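Local atomic coordinates of mediator of RNA polymerase II transcription subunit 6 (Schizosaccharomyces pombe, PDB entry 4H61), a protein that serves as a component of the Mediator complex, a coactivator that conveys information from gene-specific regulators to the RNA polymerase II transcription machinery. Residues L6-V17 and E30-Y38; P81-Q89 and P99-N107. All coordinates share one frame; numbering follows the deposited sequence.

Interaction 1 (L6-V17 and E30-Y38); sequences LTSIQWRMPEWV and EYFSQSPFY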
loop_
_atom_site.group_PDB
_atom_site.type_symbol
_atom_site.label_atom_id
_atom_site.label_comp_id
_atom_site.label_asym_id
_atom_site.label_seq_id
_atom_site.Cartn_x
_atom_site.Cartn_y
_atom_site.Cartn_z
ATOM N N LEU A 6 -11.287 -12.960 1.868
ATOM C CA LEU A 6 -9.855 -12.745 2.028
ATOM C C LEU A 6 -9.450 -12.510 3.478
ATOM O O LEU A 6 -8.261 -12.422 3.789
ATOM C CB LEU A 6 -9.390 -11.584 1.149
ATOM C CG LEU A 6 -9.646 -11.791 -0.349
ATOM C CD1 LEU A 6 -9.268 -10.548 -1.120
ATOM C CD2 LEU A 6 -8.872 -13.001 -0.868
ATOM N N THR A 7 -10.424 -12.417 4.376
ATOM C CA THR A 7 -10.094 -12.270 5.794
ATOM C C THR A 7 -9.821 -13.634 6.383
ATOM O O THR A 7 -9.579 -13.759 7.574
ATOM C CB THR A 7 -11.244 -11.666 6.605
ATOM O OG1 THR A 7 -12.334 -12.601 6.650
ATOM C CG2 THR A 7 -11.704 -10.354 5.989
ATOM N N SER A 8 -9.882 -14.662 5.553
ATOM C CA SER A 8 -9.749 -15.996 6.072
ATOM C C SER A 8 -8.582 -16.752 5.432
ATOM O O SER A 8 -8.442 -17.981 5.617
ATOM C CB SER A 8 -11.055 -16.755 5.880
ATOM O OG SER A 8 -11.154 -17.239 4.556
ATOM N N ILE A 9 -7.739 -16.039 4.687
ATOM C CA ILE A 9 -6.593 -16.709 4.078
ATOM C C ILE A 9 -5.255 -16.053 4.391
ATOM O O ILE A 9 -5.191 -14.900 4.801
ATOM C CB ILE A 9 -6.724 -16.848 2.535
ATOM C CG1 ILE A 9 -6.782 -15.471 1.869
ATOM C CG2 ILE A 9 -7.925 -17.710 2.138
ATOM C CD1 ILE A 9 -6.532 -15.547 0.388
ATOM N N GLN A 10 -4.190 -16.824 4.210
ATOM C CA GLN A 10 -2.831 -16.315 4.230
ATOM C C GLN A 10 -2.187 -16.790 2.943
ATOM O O GLN A 10 -2.461 -17.892 2.467
ATOM C CB GLN A 10 -2.048 -16.882 5.410
ATOM C CG GLN A 10 -2.451 -16.337 6.767
ATOM C CD GLN A 10 -1.591 -16.910 7.883
ATOM O OE1 GLN A 10 -0.821 -17.846 7.663
ATOM N NE2 GLN A 10 -1.714 -16.345 9.082
ATOM N N TRP A 11 -1.325 -15.963 2.382
ATOM C CA TRP A 11 -0.714 -16.273 1.106
ATOM C C TRP A 11 0.795 -16.242 1.302
ATOM O O TRP A 11 1.309 -15.444 2.084
ATOM C CB TRP A 11 -1.183 -15.252 0.057
ATOM C CG TRP A 11 -0.557 -15.353 -1.315
ATOM C CD1 TRP A 11 -1.009 -16.090 -2.379
ATOM C CD2 TRP A 11 0.618 -14.665 -1.778
ATOM N NE1 TRP A 11 -0.182 -15.913 -3.469
ATOM C CE2 TRP A 11 0.821 -15.041 -3.128
ATOM C CE3 TRP A 11 1.523 -13.778 -1.181
ATOM C CZ2 TRP A 11 1.891 -14.556 -3.889
ATOM C CZ3 TRP A 11 2.586 -13.295 -1.940
ATOM C CH2 TRP A 11 2.759 -13.687 -3.279
ATOM N N ARG A 12 1.497 -17.139 0.624
ATOM C CA ARG A 12 2.948 -17.174 0.696
ATOM C C ARG A 12 3.505 -17.842 -0.548
ATOM O O ARG A 12 3.102 -18.954 -0.889
ATOM C CB ARG A 12 3.402 -17.930 1.944
ATOM C CG ARG A 12 4.905 -17.999 2.109
ATOM C CD ARG A 12 5.287 -18.824 3.326
ATOM N NE ARG A 12 6.726 -19.082 3.387
ATOM C CZ ARG A 12 7.489 -18.824 4.445
ATOM N NH1 ARG A 12 6.955 -18.303 5.543
ATOM N NH2 ARG A 12 8.787 -19.093 4.407
ATOM N N MET A 13 4.432 -17.171 -1.224
ATOM C CA MET A 13 5.004 -17.707 -2.455
ATOM C C MET A 13 6.538 -17.796 -2.400
ATOM O O MET A 13 7.239 -16.997 -3.024
ATOM C CB MET A 13 4.532 -16.874 -3.655
ATOM C CG MET A 13 4.829 -17.498 -5.011
ATOM S SD MET A 13 4.140 -16.563 -6.394
ATOM C CE MET A 13 2.454 -17.180 -6.418
ATOM N N PRO A 14 7.063 -18.789 -1.660
ATOM C CA PRO A 14 8.505 -18.936 -1.386
ATOM C C PRO A 14 9.372 -18.960 -2.647
ATOM O O PRO A 14 10.521 -18.516 -2.611
ATOM C CB PRO A 14 8.591 -20.291 -0.678
ATOM C CG PRO A 14 7.241 -20.520 -0.108
ATOM C CD PRO A 14 6.279 -19.893 -1.079
ATOM N N GLU A 15 8.816 -19.467 -3.745
ATOM C CA GLU A 15 9.555 -19.607 -4.999
ATOM C C GLU A 15 9.862 -18.259 -5.647
ATOM O O GLU A 15 10.755 -18.153 -6.485
ATOM C CB GLU A 15 8.801 -20.523 -5.978
ATOM C CG GLU A 15 7.369 -20.086 -6.315
ATOM C CD GLU A 15 6.324 -20.574 -5.308
ATOM O OE1 GLU A 15 6.672 -20.776 -4.126
ATOM O OE2 GLU A 15 5.147 -20.753 -5.702
ATOM N N TRP A 16 9.115 -17.232 -5.257
ATOM C CA TRP A 16 9.357 -15.879 -5.742
ATOM C C TRP A 16 10.423 -15.221 -4.869
ATOM O O TRP A 16 11.315 -14.528 -5.363
ATOM C CB TRP A 16 8.059 -15.070 -5.699
ATOM C CG TRP A 16 8.111 -13.731 -6.381
ATOM C CD1 TRP A 16 7.684 -13.441 -7.644
ATOM C CD2 TRP A 16 8.585 -12.495 -5.826
ATOM N NE1 TRP A 16 7.872 -12.104 -7.916
ATOM C CE2 TRP A 16 8.422 -11.503 -6.815
ATOM C CE3 TRP A 16 9.135 -12.133 -4.594
ATOM C CZ2 TRP A 16 8.791 -10.173 -6.609
ATOM C CZ3 TRP A 16 9.503 -10.811 -4.391
ATOM C CH2 TRP A 16 9.328 -9.848 -5.393
ATOM N N VAL A 17 10.323 -15.457 -3.564
ATOM C CA VAL A 17 11.249 -14.884 -2.597
ATOM C C VAL A 17 12.685 -15.315 -2.879
ATOM O O VAL A 17 13.599 -14.489 -2.877
ATOM C CB VAL A 17 10.867 -15.275 -1.156
ATOM C CG1 VAL A 17 11.877 -14.716 -0.166
ATOM C CG2 VAL A 17 9.465 -14.780 -0.830
ATOM N N GLU A 30 6.116 -5.495 -4.803
ATOM C CA GLU A 30 6.016 -6.317 -6.000
ATOM C C GLU A 30 5.540 -7.705 -5.603
ATOM O O GLU A 30 4.729 -8.321 -6.298
ATOM C CB GLU A 30 7.363 -6.402 -6.712
ATOM C CG GLU A 30 7.294 -7.087 -8.066
ATOM C CD GLU A 30 8.503 -6.785 -8.923
ATOM O OE1 GLU A 30 9.072 -5.679 -8.770
ATOM O OE2 GLU A 30 8.890 -7.651 -9.742
ATOM N N TYR A 31 6.060 -8.184 -4.476
ATOM C CA TYR A 31 5.633 -9.439 -3.877
ATOM C C TYR A 31 4.131 -9.400 -3.658
ATOM O O TYR A 31 3.395 -10.308 -4.066
ATOM C CB TYR A 31 6.339 -9.616 -2.533
ATOM C CG TYR A 31 6.109 -10.939 -1.834
ATOM C CD1 TYR A 31 6.206 -12.144 -2.520
ATOM C CD2 TYR A 31 5.833 -10.979 -0.471
ATOM C CE1 TYR A 31 6.015 -13.357 -1.866
ATOM C CE2 TYR A 31 5.644 -12.184 0.191
ATOM C CZ TYR A 31 5.735 -13.370 -0.510
ATOM O OH TYR A 31 5.541 -14.564 0.156
ATOM N N PHE A 32 3.690 -8.326 -3.015
ATOM C CA PHE A 32 2.288 -8.123 -2.705
ATOM C C PHE A 32 1.446 -8.191 -3.973
ATOM O O PHE A 32 0.319 -8.670 -3.944
ATOM C CB PHE A 32 2.105 -6.772 -2.000
ATOM C CG PHE A 32 0.704 -6.514 -1.535
ATOM C CD1 PHE A 32 0.258 -7.023 -0.324
ATOM C CD2 PHE A 32 -0.170 -5.754 -2.311
ATOM C CE1 PHE A 32 -1.035 -6.788 0.103
ATOM C CE2 PHE A 32 -1.471 -5.511 -1.897
ATOM C CZ PHE A 32 -1.911 -6.031 -0.691
ATOM N N SER A 33 2.014 -7.737 -5.090
ATOM C CA SER A 33 1.305 -7.715 -6.377
ATOM C C SER A 33 0.933 -9.085 -6.936
ATOM O O SER A 33 0.004 -9.197 -7.733
ATOM C CB SER A 33 2.118 -6.955 -7.417
ATOM O OG SER A 33 2.252 -5.605 -7.022
ATOM N N GLN A 34 1.659 -10.122 -6.540
ATOM C CA GLN A 34 1.378 -11.456 -7.043
ATOM C C GLN A 34 0.330 -12.156 -6.167
ATOM O O GLN A 34 -0.037 -13.309 -6.412
ATOM C CB GLN A 34 2.671 -12.274 -7.115
ATOM C CG GLN A 34 3.751 -11.652 -8.005
ATOM C CD GLN A 34 3.399 -11.668 -9.496
ATOM O OE1 GLN A 34 3.005 -12.697 -10.052
ATOM N NE2 GLN A 34 3.545 -10.521 -10.145
ATOM N N SER A 35 -0.161 -11.441 -5.159
ATOM C CA SER A 35 -1.069 -12.026 -4.178
ATOM C C SER A 35 -2.513 -11.635 -4.484
ATOM O O SER A 35 -2.757 -10.636 -5.170
ATOM C CB SER A 35 -0.696 -11.551 -2.775
ATOM O OG SER A 35 -1.268 -10.278 -2.509
ATOM N N PRO A 36 -3.480 -12.420 -3.981
ATOM C CA PRO A 36 -4.905 -12.122 -4.191
ATOM C C PRO A 36 -5.415 -10.908 -3.417
ATOM O O PRO A 36 -6.611 -10.606 -3.472
ATOM C CB PRO A 36 -5.613 -13.388 -3.701
ATOM C CG PRO A 36 -4.629 -14.081 -2.810
ATOM C CD PRO A 36 -3.269 -13.739 -3.359
ATOM N N PHE A 37 -4.533 -10.225 -2.696
ATOM C CA PHE A 37 -4.927 -9.007 -1.990
ATOM C C PHE A 37 -4.726 -7.806 -2.907
ATOM O O PHE A 37 -5.332 -6.740 -2.732
ATOM C CB PHE A 37 -4.131 -8.861 -0.689
ATOM C CG PHE A 37 -4.316 -10.020 0.257
ATOM C CD1 PHE A 37 -5.546 -10.239 0.874
ATOM C CD2 PHE A 37 -3.268 -10.897 0.524
ATOM C CE1 PHE A 37 -5.729 -11.301 1.737
ATOM C CE2 PHE A 37 -3.437 -11.972 1.401
ATOM C CZ PHE A 37 -4.669 -12.178 2.004
ATOM N N TYR A 38 -3.881 -8.002 -3.907
ATOM C CA TYR A 38 -3.591 -6.955 -4.873
ATOM C C TYR A 38 -4.833 -6.653 -5.711
ATOM O O TYR A 38 -5.685 -7.503 -5.887
ATOM C CB TYR A 38 -2.421 -7.388 -5.755
ATOM C CG TYR A 38 -1.911 -6.321 -6.682
ATOM C CD1 TYR A 38 -1.410 -5.121 -6.183
ATOM C CD2 TYR A 38 -1.922 -6.509 -8.060
ATOM C CE1 TYR A 38 -0.938 -4.139 -7.031
ATOM C CE2 TYR A 38 -1.448 -5.528 -8.914
ATOM C CZ TYR A 38 -0.956 -4.347 -8.394
ATOM O OH TYR A 38 -0.476 -3.375 -9.243
#
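An aromatic cluster of Trp-11, Trp-16 and Tyr-31 joins the N-terminal segment 6-17, extended in its middle and helical from Pro-14, to the end of helix 28-33 and the turn that follows it. The Tyr-31 ring lies between the two indoles and is inclined to both: its plane makes 50° with the six-membered ring of Trp-11, whose CZ3 reaches over one Tyr-31 face, 3.4 Å from CE1. Trp-16 meets the same side chain through CE3, 3.6 Å from Tyr-31 CD1, and its outer ring rests near the Tyr-31 backbone, beside the aliphatic stem of Glu-30. Trp-11 holds CG anti to the backbone N (chi1 175°), which carries the indole across to the turn, where two CH-pi contacts fall on one face: Ser-35 CB lies 3.6 Å from the centroid of the six-membered ring of Trp-11, and Pro-36 CD 3.7 Å from that of the five-membered ring. A leucine in place of Trp-11 would probably leave Ser-35 and Pro-36 without the flat surface they sit on and open a gap beside Tyr-31. Ser-35 OG shapes the turn itself, accepting from Phe-37 N in an ST turn and donating to Phe-32 O. Farther along, Leu-6 CB approaches Phe-37 CE1 at 3.7 Å, while Ile-9 reaches both Pro-36 and Phe-37, extending the apolar seam beyond the cluster. At the other end the Tyr-31 hydroxyl, also hydrogen-bonded to the backbone O of Glu-108, accepts a nearly straight bond from Met-13 N just before helix 14-19, with N to OH 3.2 Å and 170° at the hydrogen.

Interaction 2 (P81-Q89 and P99-N107); sequences PFLWVIQKQ and PLTVYFVCN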
loop_
_atom_site.group_PDB
_atom_site.type_symbol
_atom_site.label_atom_id
_atom_site.label_comp_id
_atom_site.label_asym_id
_atom_site.label_seq_id
_atom_site.Cartn_x
_atom_site.Cartn_y
_atom_site.Cartn_z
ATOM N N PRO A 81 14.377 -7.714 8.485
ATOM C CA PRO A 81 13.848 -8.378 7.289
ATOM C C PRO A 81 12.619 -9.244 7.569
ATOM O O PRO A 81 12.301 -10.120 6.763
ATOM C CB PRO A 81 15.018 -9.264 6.869
ATOM C CG PRO A 81 15.633 -9.675 8.187
ATOM C CD PRO A 81 15.363 -8.560 9.181
ATOM N N PHE A 82 11.938 -9.002 8.686
ATOM C CA PHE A 82 10.803 -9.840 9.074
ATOM C C PHE A 82 9.429 -9.291 8.671
ATOM O O PHE A 82 8.604 -10.036 8.141
ATOM C CB PHE A 82 10.840 -10.166 10.571
ATOM C CG PHE A 82 11.817 -11.254 10.931
ATOM C CD1 PHE A 82 12.546 -11.906 9.945
ATOM C CD2 PHE A 82 12.001 -11.632 12.253
ATOM C CE1 PHE A 82 13.446 -12.908 10.272
ATOM C CE2 PHE A 82 12.900 -12.636 12.587
ATOM C CZ PHE A 82 13.622 -13.274 11.593
ATOM N N LEU A 83 9.165 -8.013 8.918
ATOM C CA LEU A 83 7.862 -7.496 8.536
ATOM C C LEU A 83 7.833 -6.172 7.786
ATOM O O LEU A 83 8.724 -5.335 7.913
ATOM C CB LEU A 83 6.861 -7.493 9.708
ATOM C CG LEU A 83 6.873 -6.548 10.913
ATOM C CD1 LEU A 83 6.764 -5.087 10.546
ATOM C CD2 LEU A 83 5.703 -6.911 11.800
ATOM N N TRP A 84 6.774 -6.018 6.997
ATOM C CA TRP A 84 6.407 -4.747 6.407
ATOM C C TRP A 84 4.899 -4.682 6.507
ATOM O O TRP A 84 4.230 -5.717 6.473
ATOM C CB TRP A 84 6.832 -4.680 4.947
ATOM C CG TRP A 84 8.303 -4.621 4.755
ATOM C CD1 TRP A 84 9.066 -3.499 4.593
ATOM C CD2 TRP A 84 9.205 -5.732 4.706
ATOM N NE1 TRP A 84 10.388 -3.846 4.441
ATOM C CE2 TRP A 84 10.500 -5.210 4.509
ATOM C CE3 TRP A 84 9.043 -7.118 4.810
ATOM C CZ2 TRP A 84 11.625 -6.025 4.413
ATOM C CZ3 TRP A 84 10.158 -7.923 4.714
ATOM C CH2 TRP A 84 11.433 -7.376 4.517
ATOM N N VAL A 85 4.362 -3.476 6.651
ATOM C CA VAL A 85 2.919 -3.295 6.725
ATOM C C VAL A 85 2.437 -2.422 5.581
ATOM O O VAL A 85 2.968 -1.329 5.348
ATOM C CB VAL A 85 2.492 -2.673 8.058
ATOM C CG1 VAL A 85 0.988 -2.395 8.057
ATOM C CG2 VAL A 85 2.875 -3.586 9.208
ATOM N N ILE A 86 1.421 -2.913 4.875
ATOM C CA ILE A 86 0.932 -2.270 3.662
ATOM C C ILE A 86 -0.492 -1.797 3.861
ATOM O O ILE A 86 -1.287 -2.483 4.497
ATOM C CB ILE A 86 0.980 -3.251 2.479
ATOM C CG1 ILE A 86 2.428 -3.659 2.201
ATOM C CG2 ILE A 86 0.346 -2.648 1.241
ATOM C CD1 ILE A 86 2.561 -4.730 1.166
ATOM N N GLN A 87 -0.809 -0.623 3.325
ATOM C CA GLN A 87 -2.148 -0.066 3.448
ATOM C C GLN A 87 -2.795 0.169 2.092
ATOM O O GLN A 87 -2.205 0.800 1.210
ATOM C CB GLN A 87 -2.088 1.249 4.212
ATOM C CG GLN A 87 -3.314 2.116 4.053
ATOM C CD GLN A 87 -3.263 3.336 4.948
ATOM O OE1 GLN A 87 -3.048 3.216 6.156
ATOM N NE2 GLN A 87 -3.449 4.521 4.363
ATOM N N LYS A 88 -4.006 -0.359 1.929
ATOM C CA LYS A 88 -4.841 -0.049 0.774
ATOM C C LYS A 88 -5.600 1.217 1.119
ATOM O O LYS A 88 -6.186 1.316 2.197
ATOM C CB LYS A 88 -5.805 -1.207 0.478
ATOM C CG LYS A 88 -6.920 -0.922 -0.541
ATOM C CD LYS A 88 -7.192 -2.185 -1.365
ATOM C CE LYS A 88 -8.667 -2.489 -1.604
ATOM N NZ LYS A 88 -9.260 -3.354 -0.543
ATOM N N GLN A 89 -5.577 2.190 0.215
ATOM C CA GLN A 89 -6.233 3.463 0.469
ATOM C C GLN A 89 -6.859 4.037 -0.802
ATOM O O GLN A 89 -6.393 3.785 -1.911
ATOM C CB GLN A 89 -5.231 4.461 1.047
ATOM C CG GLN A 89 -4.303 5.088 0.006
ATOM C CD GLN A 89 -3.076 5.745 0.621
ATOM O OE1 GLN A 89 -2.766 5.537 1.796
ATOM N NE2 GLN A 89 -2.373 6.544 -0.176
ATOM N N PRO A 99 -8.222 5.392 4.241
ATOM C CA PRO A 99 -7.686 4.052 4.499
ATOM C C PRO A 99 -8.793 3.021 4.374
ATOM O O PRO A 99 -9.853 3.200 4.977
ATOM C CB PRO A 99 -7.203 4.138 5.950
ATOM C CG PRO A 99 -7.047 5.613 6.218
ATOM C CD PRO A 99 -8.130 6.268 5.417
ATOM N N LEU A 100 -8.551 1.971 3.595
ATOM C CA LEU A 100 -9.564 0.957 3.325
ATOM C C LEU A 100 -9.293 -0.316 4.109
ATOM O O LEU A 100 -10.158 -0.787 4.848
ATOM C CB LEU A 100 -9.639 0.659 1.826
ATOM C CG LEU A 100 -10.153 1.854 1.028
ATOM C CD1 LEU A 100 -10.253 1.550 -0.482
ATOM C CD2 LEU A 100 -11.487 2.294 1.617
ATOM N N THR A 101 -8.103 -0.883 3.922
ATOM C CA THR A 101 -7.676 -2.045 4.695
ATOM C C THR A 101 -6.150 -2.067 4.879
ATOM O O THR A 101 -5.417 -1.399 4.142
ATOM C CB THR A 101 -8.206 -3.389 4.091
ATOM O OG1 THR A 101 -7.136 -4.343 3.978
ATOM C CG2 THR A 101 -8.833 -3.184 2.730
ATOM N N VAL A 102 -5.664 -2.802 5.879
ATOM C CA VAL A 102 -4.217 -2.955 6.027
ATOM C C VAL A 102 -3.785 -4.420 6.116
ATOM O O VAL A 102 -4.520 -5.267 6.623
ATOM C CB VAL A 102 -3.604 -2.075 7.169
ATOM C CG1 VAL A 102 -4.666 -1.221 7.846
ATOM C CG2 VAL A 102 -2.846 -2.912 8.178
ATOM N N TYR A 103 -2.601 -4.713 5.590
ATOM C CA TYR A 103 -2.140 -6.087 5.462
ATOM C C TYR A 103 -0.783 -6.231 6.121
ATOM O O TYR A 103 0.001 -5.282 6.158
ATOM C CB TYR A 103 -2.013 -6.482 3.982
ATOM C CG TYR A 103 -3.168 -6.034 3.109
ATOM C CD1 TYR A 103 -3.298 -4.702 2.727
ATOM C CD2 TYR A 103 -4.122 -6.948 2.652
ATOM C CE1 TYR A 103 -4.343 -4.286 1.938
ATOM C CE2 TYR A 103 -5.175 -6.536 1.855
ATOM C CZ TYR A 103 -5.275 -5.200 1.500
ATOM O OH TYR A 103 -6.308 -4.758 0.711
ATOM N N PHE A 104 -0.502 -7.425 6.629
ATOM C CA PHE A 104 0.818 -7.730 7.162
ATOM C C PHE A 104 1.600 -8.617 6.207
ATOM O O PHE A 104 1.052 -9.538 5.605
ATOM C CB PHE A 104 0.708 -8.405 8.526
ATOM C CG PHE A 104 0.194 -7.496 9.602
ATOM C CD1 PHE A 104 0.260 -6.118 9.451
ATOM C CD2 PHE A 104 -0.352 -8.012 10.768
ATOM C CE1 PHE A 104 -0.209 -5.274 10.438
ATOM C CE2 PHE A 104 -0.823 -7.175 11.764
ATOM C CZ PHE A 104 -0.754 -5.807 11.597
ATOM N N VAL A 105 2.879 -8.311 6.051
ATOM C CA VAL A 105 3.793 -9.196 5.357
ATOM C C VAL A 105 4.785 -9.670 6.406
ATOM O O VAL A 105 5.846 -9.072 6.601
ATOM C CB VAL A 105 4.515 -8.493 4.189
ATOM C CG1 VAL A 105 5.286 -9.503 3.360
ATOM C CG2 VAL A 105 3.513 -7.763 3.312
ATOM N N CYS A 106 4.410 -10.734 7.102
ATOM C CA CYS A 106 5.194 -11.236 8.216
ATOM C C CYS A 106 5.819 -12.575 7.849
ATOM O O CYS A 106 5.107 -13.545 7.589
ATOM C CB CYS A 106 4.293 -11.388 9.441
ATOM S SG CYS A 106 5.171 -11.607 10.984
ATOM N N ASN A 107 7.148 -12.620 7.826
ATOM C CA ASN A 107 7.879 -13.822 7.422
ATOM C C ASN A 107 7.426 -14.365 6.077
ATOM O O ASN A 107 7.219 -15.565 5.933
ATOM C CB ASN A 107 7.767 -14.919 8.484
ATOM C CG ASN A 107 8.534 -14.591 9.742
ATOM O OD1 ASN A 107 7.970 -14.069 10.706
ATOM N ND2 ASN A 107 9.830 -14.890 9.743
#
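A beta hairpin pairs strands 83-91 and 97-106, the two central strands of the four-stranded antiparallel sheet, with Trp-84 set against Val-105, Ile-86 against Tyr-103 and Lys-88 against Thr-101 as hydrogen-bonded pairs. Ile-86 and Tyr-103 exchange two bonds: Ile-86 N to Tyr-103 O spans 3.0 Å and Tyr-103 N to Ile-86 O 2.8 Å. Trp-84 and Val-105 are joined in the same reciprocal way, and beyond them Asn-107 N donates to Phe-82 O. At the opposite end Leu-100 and Thr-101 both face Lys-88 in a classic beta bulge; Lys-88 O accepts from Leu-100 N at 2.8 Å and only weakly from Thr-101 N. Side chains alternate between the two faces. On one, Ile-86 CD1 meets Val-105 CG2 at 3.8 Å, and the edge of the Tyr-103 ring lies beside Lys-88, CE1 being 3.7 Å from Lys-88 CB. The bent lysine chain then passes the phenol oxygen with its methylenes, Lys-88 CD standing 3.4 Å from Tyr-103 OH. Helix 28-33 packs on this face, and Trp-84 NE1 is hydrogen-bonded to Thr-25 OG1. On the other face Val-85 has CG1 anti to its own N (chi1 176°); this leaves CG2 to lie alongside Phe-104, 3.6 Å from CD1, while CG1 touches Val-102. There, too, Gln-87 lies beside Pro-99, its NE2 donating to Gln-89 OE1, and helix 115-135 reaches Gln-87, Pro-99 and Val-102. The backbone bonds thus fix the pairing of the strands, and the mainly apolar side chains give the hairpin two packing faces, each meeting a different helix.

How the interactions relate
Both contacts are partly buried, but interaction 2 is the more central, with about half of its touching residues buried and its centre about 7 Å from the chain centre; interaction 1, with fewer buried, is more peripheral at about 13 Å. The hairpin is held chiefly by repeated backbone hydrogen bonds; the N-terminal contact relies on aromatic and apolar side chains, with a single hydrogen bond across it. They share helix 28-33 as a go-between. Tyr-31 turns mainly to the N-terminal segment, though it also touches Val-105, while Phe-32 packs on Ile-86 and meets Tyr-103 edge-to-face; Phe-37 also touches Tyr-103. Interaction 1 thus layers the N-terminal segment over the helix that covers one face of the sheet.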